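Local atomic coordinates of PP1b (Porcine reproductive and respiratory syndrome virus, PDB entry 6JDR), a protein that probably unwinds RNA and DNA duplexes with 5' to 3' polarity, using ATP hydrolysis, as the zinc-binding helicase part of the viral replicase. Residues F279-N282 and I283-I287; D114-D117 and G118-S122. The protein carries 1 engineered substitution. All blocks are in the same frame, centred on the assembly; numbering follows the deposited sequence.

Overall arrangement
The two contacts are far apart in this elongated chain, on opposite sides of its centre: their own centres lie 68 Å apart, and their nearest atoms about 57 Å. Contact 2 comes first in the sequence, where a loop runs into strand 118-124 of a four-stranded antiparallel sheet, consistent with the 1B domain of arterivirus helicases. Contact 1 follows in the superfamily 1 helicase core, where helix 281-287 joins the last two strands of the seven-stranded parallel sheet. They share no sheet or helix. Each is a local fold-back, one where a loop enters a strand, the other at the first turn of a helix, in separate modules of the helicase.

Contact 1. Residues F279-N282 and I283-I287; sequences FGQN and ICDAI
Helix 281-287 starts straight after its N-cap residue Gly280, whose carbonyl O takes a bond from Cys284 N at 3.3 Å, while Asp285 N reaches Gln281 O at 2.9 Å to carry the ladder on. Just ahead of this first turn, Phe279 folds back over the helix. With chi1 at 42° its CG stands between the backbone N and the carbonyl carbon, which brings the ring against Ile283. The CG2 branch of Ile283 sits over one face, displaced toward the rim, in a CH-pi contact, 3.7 Å from the Phe279 ring centroid; the two side chains meet at about a right angle. Farther round the ring, Cys284 SG comes obliquely to Phe279 CE2 at 3.7 Å, a sulfur-aromatic contact, and Ile287 CD1 approaches from the opposite direction to touch Phe279 CZ. On the polar flank, Gln281 is bent at chi2 (57°), and its NE2 gives a hydrogen bond of 2.8 Å to Asp285 OD1. The donor lies on the syn side of the carboxylate but well out of its plane, whereas OD1 stays close to the amide plane of Gln281. That amide also binds strand 294-297, NE2 to Leu295 O and OE1 to Ser297 N, so its rotation is set by partners at both its O and its N. Asn282 ND2 bonds Thr302 O in the loop after that strand, and Gly280 N bonds Thr302 OG1. The helix is thus the middle of the beta-alpha-beta unit 270-276, 281-287, 294-297: Cys284 and Ile287 rest on Leu295 of the outermost strand, while Ile283 and Ile287 touch Ile361 and Leu358 of helix 354-361.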
# COMPACT_ATOMS: atom_id res chain seq x y z
N PHE A 279 -17.56 -17.01 0.67
CA PHE A 279 -17.00 -17.51 1.93
C PHE A 279 -16.10 -16.48 2.60
O PHE A 279 -15.70 -15.49 1.99
CB PHE A 279 -16.25 -18.83 1.72
CG PHE A 279 -15.40 -18.85 0.47
CD1 PHE A 279 -15.81 -19.56 -0.65
CD2 PHE A 279 -14.19 -18.17 0.41
CE1 PHE A 279 -15.04 -19.59 -1.80
CE2 PHE A 279 -13.42 -18.19 -0.73
CZ PHE A 279 -13.84 -18.90 -1.84
N GLY A 280 -15.77 -16.74 3.86
CA GLY A 280 -15.00 -15.81 4.68
C GLY A 280 -13.54 -15.65 4.28
O GLY A 280 -13.03 -16.37 3.43
N GLN A 281 -12.89 -14.69 4.93
CA GLN A 281 -11.51 -14.32 4.61
C GLN A 281 -10.52 -15.46 4.89
O GLN A 281 -9.57 -15.64 4.14
CB GLN A 281 -11.10 -13.08 5.41
CG GLN A 281 -9.75 -12.48 5.01
CD GLN A 281 -9.69 -12.12 3.54
OE1 GLN A 281 -10.61 -11.51 2.99
NE2 GLN A 281 -8.60 -12.52 2.89
N ASN A 282 -10.76 -16.21 5.96
CA ASN A 282 -9.90 -17.34 6.33
C ASN A 282 -9.81 -18.40 5.22
O ASN A 282 -8.76 -19.03 5.04
CB ASN A 282 -10.38 -17.99 7.63
CG ASN A 282 -11.82 -18.48 7.55
OD1 ASN A 282 -12.70 -17.80 7.02
ND2 ASN A 282 -12.07 -19.67 8.09
N ILE A 283 -10.90 -18.57 4.47
CA ILE A 283 -10.92 -19.48 3.33
C ILE A 283 -10.13 -18.87 2.19
O ILE A 283 -9.28 -19.54 1.59
CB ILE A 283 -12.36 -19.77 2.85
CG1 ILE A 283 -13.21 -20.37 3.98
CG2 ILE A 283 -12.34 -20.71 1.64
CD1 ILE A 283 -12.61 -21.60 4.63
N CYS A 284 -10.41 -17.60 1.88
CA CYS A 284 -9.66 -16.85 0.87
C CYS A 284 -8.15 -16.97 1.09
O CYS A 284 -7.39 -17.19 0.14
CB CYS A 284 -10.07 -15.37 0.88
SG CYS A 284 -11.74 -15.04 0.27
N ASP A 285 -7.71 -16.85 2.34
CA ASP A 285 -6.30 -16.97 2.70
C ASP A 285 -5.72 -18.35 2.37
O ASP A 285 -4.60 -18.45 1.85
CB ASP A 285 -6.09 -16.67 4.19
CG ASP A 285 -6.36 -15.21 4.55
OD1 ASP A 285 -6.59 -14.39 3.63
OD2 ASP A 285 -6.34 -14.89 5.76
N ALA A 286 -6.47 -19.40 2.68
CA ALA A 286 -6.01 -20.77 2.46
C ALA A 286 -5.90 -21.09 0.98
O ALA A 286 -4.96 -21.75 0.55
CB ALA A 286 -6.95 -21.76 3.14
N ILE A 287 -6.85 -20.59 0.19
CA ILE A 287 -6.89 -20.88 -1.25
C ILE A 287 -6.02 -19.94 -2.09
O ILE A 287 -5.82 -20.19 -3.28
CB ILE A 287 -8.34 -20.89 -1.80
CG1 ILE A 287 -8.96 -19.49 -1.80
CG2 ILE A 287 -9.20 -21.86 -0.99
CD1 ILE A 287 -10.29 -19.42 -2.53

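Contact 2. Residues D114-D117 and G118-S122; sequences DLPD and GDYAS
Where the loop after strand 100-104 turns into strand 118-124, Tyr120 reaches back from the strand and binds the carbonyl of Pro116. Its hydroxyl donates to Pro116 O, with OH and O 2.7 Å apart. The approach is bent, 130° at the carbonyl oxygen, and the donor stands above the carbonyl plane; relative to the Tyr120 ring, however, Pro116 O lies in plane, at the edge. The pyrrolidine ring of Pro116 brushes the same hydroxyl, its CG 3.5 Å from Tyr120 OH, and crosses the tyrosine at about a right angle. Leu115 supplies the other half of the contact. Its CD1 methyl is centred over one face of the Tyr120 ring, 4.2 Å from the centroid and 12° off the ring normal, a CH-pi contact. Leu115 and Pro116 thus meet the ring over a face and at its hydroxyl end. Strand 118-124 is an inner strand of the four-stranded antiparallel sheet, between 79-83 and 93-97, and in this stretch Gly118, Tyr120 and Ser122 pair through their backbones with Val83, Met81 and Val79. Strand 79-83 also packs against this cluster: the Tyr120 side chain touches Met81 and Val83, and Leu115 touches Met81. Tyr120 keeps CG beside its backbone N (chi1 -56°), which leans the ring back toward the loop. Where loop and strand join, Gly118 takes a backbone conformation that calls for glycine. Asp117 turns its CB away from the strand, and its OD1 takes a hydrogen bond from Gln85 N, just beyond strand 79-83.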
# COMPACT_ATOMS: atom_id res chain seq x y z
N ASP A 114 33.12 27.96 4.59
CA ASP A 114 34.53 27.96 4.18
C ASP A 114 34.78 29.01 3.10
O ASP A 114 34.87 28.69 1.91
CB ASP A 114 34.96 26.57 3.71
CG ASP A 114 36.44 26.51 3.32
OD1 ASP A 114 37.26 27.18 3.98
OD2 ASP A 114 36.77 25.79 2.35
N LEU A 115 34.88 30.27 3.52
CA LEU A 115 35.23 31.37 2.63
C LEU A 115 35.99 32.44 3.39
O LEU A 115 35.76 32.63 4.59
CB LEU A 115 33.97 31.99 2.02
CG LEU A 115 33.32 31.28 0.83
CD1 LEU A 115 32.04 32.00 0.45
CD2 LEU A 115 34.27 31.19 -0.36
N PRO A 116 36.91 33.15 2.71
CA PRO A 116 37.60 34.26 3.36
C PRO A 116 36.65 35.42 3.67
O PRO A 116 35.57 35.51 3.08
CB PRO A 116 38.65 34.69 2.33
CG PRO A 116 38.13 34.21 1.02
CD PRO A 116 37.35 32.96 1.31
N ASP A 117 37.06 36.29 4.59
CA ASP A 117 36.24 37.43 5.00
C ASP A 117 35.85 38.28 3.80
O ASP A 117 36.66 38.50 2.89
CB ASP A 117 36.99 38.29 6.02
CG ASP A 117 37.16 37.59 7.36
OD1 ASP A 117 36.73 36.42 7.50
OD2 ASP A 117 37.73 38.22 8.28
N GLY A 118 34.61 38.76 3.80
CA GLY A 118 34.11 39.60 2.72
C GLY A 118 32.59 39.62 2.66
O GLY A 118 31.91 39.11 3.55
N ASP A 119 32.08 40.22 1.59
CA ASP A 119 30.65 40.25 1.32
C ASP A 119 30.40 39.63 -0.05
O ASP A 119 31.05 40.00 -1.03
CB ASP A 119 30.10 41.68 1.36
CG ASP A 119 30.16 42.28 2.76
OD1 ASP A 119 31.25 42.30 3.36
OD2 ASP A 119 29.11 42.73 3.26
N TYR A 120 29.49 38.66 -0.11
CA TYR A 120 29.23 37.92 -1.34
C TYR A 120 27.76 37.98 -1.73
O TYR A 120 26.88 37.63 -0.93
CB TYR A 120 29.64 36.46 -1.18
CG TYR A 120 31.08 36.26 -0.76
CD1 TYR A 120 32.08 36.09 -1.70
CD2 TYR A 120 31.42 36.20 0.59
CE1 TYR A 120 33.40 35.89 -1.32
CE2 TYR A 120 32.74 36.00 0.98
CZ TYR A 120 33.72 35.85 0.02
OH TYR A 120 35.02 35.65 0.42
N ALA A 121 27.50 38.42 -2.96
CA ALA A 121 26.18 38.27 -3.55
C ALA A 121 25.90 36.77 -3.64
O ALA A 121 26.73 36.01 -4.14
CB ALA A 121 26.14 38.90 -4.93
N SER A 122 24.75 36.34 -3.13
CA SER A 122 24.45 34.92 -3.03
C SER A 122 23.00 34.62 -3.40
O SER A 122 22.07 35.27 -2.91
CB SER A 122 24.75 34.41 -1.62
OG SER A 122 23.82 34.92 -0.68